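Local coordinates for protein FACT-Spt16 (Cicer arietinum, PDB 5CE6) that forms the N-terminal domain of the FACT subunit Spt16 and probably binds histones H3-H4 as part of this transcription-linked histone chaperone, at residues 312-317 / 428-433. Residues are numbered along the deposited sequence; the frame is centred on the assembly and turned at random.
Sequences NIARTF and LLADTI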
ATOM      1  N   ASN A 312      -4.243   6.985   1.504  1.00  8.75           N
ATOM      2  CA  ASN A 312      -5.536   6.563   1.000  1.00  6.89           C
ATOM      3  C   ASN A 312      -6.669   7.262   1.727  1.00  9.07           C
ATOM      4  O   ASN A 312      -6.551   7.565   2.916  1.00  9.65           O
ATOM      5  CB  ASN A 312      -5.724   5.066   1.197  1.00  6.98           C
ATOM      6  CG  ASN A 312      -6.920   4.550   0.435  1.00  9.68           C
ATOM      7  OD1 ASN A 312      -7.029   4.769  -0.772  1.00  9.62           O
ATOM      8  ND2 ASN A 312      -7.836   3.894   1.131  1.00  8.36           N
ATOM      9  N   ILE A 313      -7.770   7.500   1.018  1.00  7.93           N
ATOM     10  CA  ILE A 313      -8.992   7.953   1.679  1.00  7.38           C
ATOM     11  C   ILE A 313     -10.156   7.362   0.913  1.00  9.53           C
ATOM     12  O   ILE A 313     -10.039   7.065  -0.270  1.00  9.84           O
ATOM     13  CB  ILE A 313      -9.083   9.503   1.711  1.00  8.36           C
ATOM     14  CG1 ILE A 313     -10.097   9.984   2.760  1.00 11.64           C
ATOM     15  CG2 ILE A 313      -9.477  10.057   0.342  1.00 14.50           C
ATOM     16  CD1 ILE A 313     -10.257  11.509   2.759  1.00  9.55           C
ATOM     17  N   ALA A 314     -11.271   7.131   1.592  1.00  9.18           N
ATOM     18  CA  ALA A 314     -12.476   6.679   0.914  1.00  7.58           C
ATOM     19  C   ALA A 314     -13.648   7.262   1.669  1.00  8.28           C
ATOM     20  O   ALA A 314     -13.639   7.295   2.902  1.00 10.98           O
ATOM     21  CB  ALA A 314     -12.572   5.153   0.883  1.00  7.33           C
ATOM     22  N   ARG A 315     -14.640   7.737   0.917  1.00  8.81           N
ATOM     23  CA  ARG A 315     -15.855   8.306   1.509  1.00  9.67           C
ATOM     24  C   ARG A 315     -17.059   7.776   0.772  1.00 12.16           C
ATOM     25  O   ARG A 315     -16.972   7.424  -0.398  1.00 10.13           O
ATOM     26  CB  ARG A 315     -15.828   9.833   1.410  1.00  9.87           C
ATOM     27  CG  ARG A 315     -14.742  10.510   2.256  1.00  9.19           C
ATOM     28  CD  ARG A 315     -15.063  10.407   3.749  1.00 11.49           C
ATOM     29  NE  ARG A 315     -14.050  11.081   4.577  1.00 12.48           N
ATOM     30  CZ  ARG A 315     -13.001  10.471   5.125  1.00  8.94           C
ATOM     31  NH1 ARG A 315     -12.802   9.170   4.936  1.00 10.57           N
ATOM     32  NH2 ARG A 315     -12.150  11.162   5.877  1.00  9.70           N
ATOM     33  N   THR A 316     -18.187   7.712   1.469  1.00  9.33           N
ATOM     34  CA  THR A 316     -19.448   7.341   0.851  1.00 11.05           C
ATOM     35  C   THR A 316     -20.411   8.513   1.003  1.00 13.34           C
ATOM     36  O   THR A 316     -20.503   9.121   2.075  1.00 12.26           O
ATOM     37  CB  THR A 316     -20.037   6.117   1.529  1.00 10.78           C
ATOM     38  OG1 THR A 316     -19.119   5.033   1.389  1.00 10.13           O
ATOM     39  CG2 THR A 316     -21.359   5.726   0.883  1.00 12.86           C
ATOM     40  N   PHE A 317     -21.100   8.847  -0.079  1.00 12.72           N
ATOM     41  CA  PHE A 317     -22.070   9.933  -0.058  1.00 12.73           C
ATOM     42  C   PHE A 317     -23.453   9.357  -0.296  1.00 12.07           C
ATOM     43  O   PHE A 317     -23.631   8.417  -1.061  1.00 11.97           O
ATOM     44  CB  PHE A 317     -21.703  10.991  -1.103  1.00 12.65           C
ATOM     45  CG  PHE A 317     -20.303  11.499  -0.956  1.00 14.04           C
ATOM     46  CD1 PHE A 317     -20.000  12.484  -0.024  1.00 14.33           C
ATOM     47  CD2 PHE A 317     -19.280  10.966  -1.720  1.00 12.39           C
ATOM     48  CE1 PHE A 317     -18.704  12.939   0.128  1.00 15.72           C
ATOM     49  CE2 PHE A 317     -17.977  11.418  -1.570  1.00 14.95           C
ATOM     50  CZ  PHE A 317     -17.689  12.402  -0.649  1.00 14.62           C
ATOM     51  N   LEU A 428     -18.393   2.357   2.292  1.00  8.76           N
ATOM     52  CA  LEU A 428     -16.949   2.295   2.544  1.00  8.28           C
ATOM     53  C   LEU A 428     -16.416   3.575   3.170  1.00  8.16           C
ATOM     54  O   LEU A 428     -16.745   4.687   2.723  1.00  9.18           O
ATOM     55  CB  LEU A 428     -16.217   2.011   1.225  1.00  9.31           C
ATOM     56  CG  LEU A 428     -14.692   1.942   1.332  1.00 11.56           C
ATOM     57  CD1 LEU A 428     -14.285   0.729   2.158  1.00 10.74           C
ATOM     58  CD2 LEU A 428     -14.107   1.856  -0.070  1.00 10.36           C
ATOM     59  N   LEU A 429     -15.592   3.420   4.205  1.00  8.81           N
ATOM     60  CA  LEU A 429     -14.875   4.535   4.806  1.00  7.92           C
ATOM     61  C   LEU A 429     -13.409   4.165   4.927  1.00  9.54           C
ATOM     62  O   LEU A 429     -13.079   3.080   5.405  1.00  9.34           O
ATOM     63  CB  LEU A 429     -15.430   4.866   6.196  1.00  8.32           C
ATOM     64  CG  LEU A 429     -16.756   5.616   6.238  1.00 10.37           C
ATOM     65  CD1 LEU A 429     -17.220   5.745   7.685  1.00  9.40           C
ATOM     66  CD2 LEU A 429     -16.579   6.997   5.628  1.00 10.53           C
ATOM     67  N   ALA A 430     -12.525   5.057   4.499  1.00  7.76           N
ATOM     68  CA  ALA A 430     -11.093   4.818   4.685  1.00  7.31           C
ATOM     69  C   ALA A 430     -10.375   6.088   5.061  1.00  8.47           C
ATOM     70  O   ALA A 430     -10.677   7.167   4.542  1.00  7.53           O
ATOM     71  CB  ALA A 430     -10.456   4.207   3.432  1.00  6.89           C
ATOM     72  N   ASP A 431      -9.408   5.942   5.961  1.00  9.80           N
ATOM     73  CA  ASP A 431      -8.488   7.029   6.281  1.00  7.45           C
ATOM     74  C   ASP A 431      -7.071   6.522   6.446  1.00  8.20           C
ATOM     75  O   ASP A 431      -6.858   5.332   6.683  1.00 11.33           O
ATOM     76  CB  ASP A 431      -8.900   7.717   7.580  1.00  8.16           C
ATOM     77  CG  ASP A 431     -10.104   8.609   7.411  1.00  9.69           C
ATOM     78  OD1 ASP A 431      -9.932   9.760   6.959  1.00 11.35           O
ATOM     79  OD2 ASP A 431     -11.215   8.159   7.719  1.00 14.17           O
ATOM     80  N   THR A 432      -6.104   7.440   6.368  1.00  7.49           N
ATOM     81  CA  THR A 432      -4.697   7.100   6.635  1.00  9.17           C
ATOM     82  C   THR A 432      -4.348   7.603   8.022  1.00  9.69           C
ATOM     83  O   THR A 432      -4.603   8.763   8.352  1.00  9.61           O
ATOM     84  CB  THR A 432      -3.754   7.713   5.605  1.00 12.15           C
ATOM     85  OG1 THR A 432      -4.153   7.266   4.310  1.00  9.36           O
ATOM     86  CG2 THR A 432      -2.320   7.264   5.853  1.00 11.22           C
ATOM     87  N   ILE A 433      -3.813   6.724   8.861  1.00  8.13           N
ATOM     88  CA  ILE A 433      -3.504   7.142  10.233  1.00 12.35           C
ATOM     89  C   ILE A 433      -2.048   6.846  10.576  1.00  9.28           C
ATOM     90  O   ILE A 433      -1.471   5.880  10.070  1.00 11.41           O
ATOM     91  CB  ILE A 433      -4.442   6.501  11.267  1.00 19.56           C
ATOM     92  CG1 ILE A 433      -4.103   5.033  11.476  1.00 17.81           C
ATOM     93  CG2 ILE A 433      -5.925   6.680  10.874  1.00 18.50           C
ATOM     94  CD1 ILE A 433      -4.867   4.430  12.640  1.00 26.63           C
TER
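The guanidinium of R315 carries D431 and the carbonyl of A430 at its edge, while CD1 of I313 lies on one face, 3.6 Å from the plane and displaced from the centre of the group. This pairing lies in the M24-type, pita-bread (aminopeptidase-like) domain, where strands 309-319 and 424-435 meet through a single antiparallel bridge. There A314 and A430, a hydrogen-bonded pair, exchange two backbone N-H...O bonds, and their CB atoms touch tightly at 3.4 Å. R315 starts away from the partner strand, but a bend at chi2 (-70°) swings its end back over the bridge. Its NH2 forms a salt bridge with OD1 of D431, 2.8 Å away on the syn side and nearly straight at 176°, although the two planes are turned 52° apart. NH1 bonds the carbonyl of A314 and, weakly, that of A430. T444 also binds OD1, and K449 and Q336 reach OD2, so this buried carboxylate is probably kept ionised. A leucine in place of R315 would lack the donors and would probably leave D431 with only part of its charge compensation, from K449, and the A314 carbonyl without its second donor. Beyond the bridge, hydroxyls take over: OG1 of T316 donates to O of L428 at 2.7 Å, and OG1 of T432 to O of N312 at 2.8 Å, lying in the plane of that carbonyl and using one of its lone pairs.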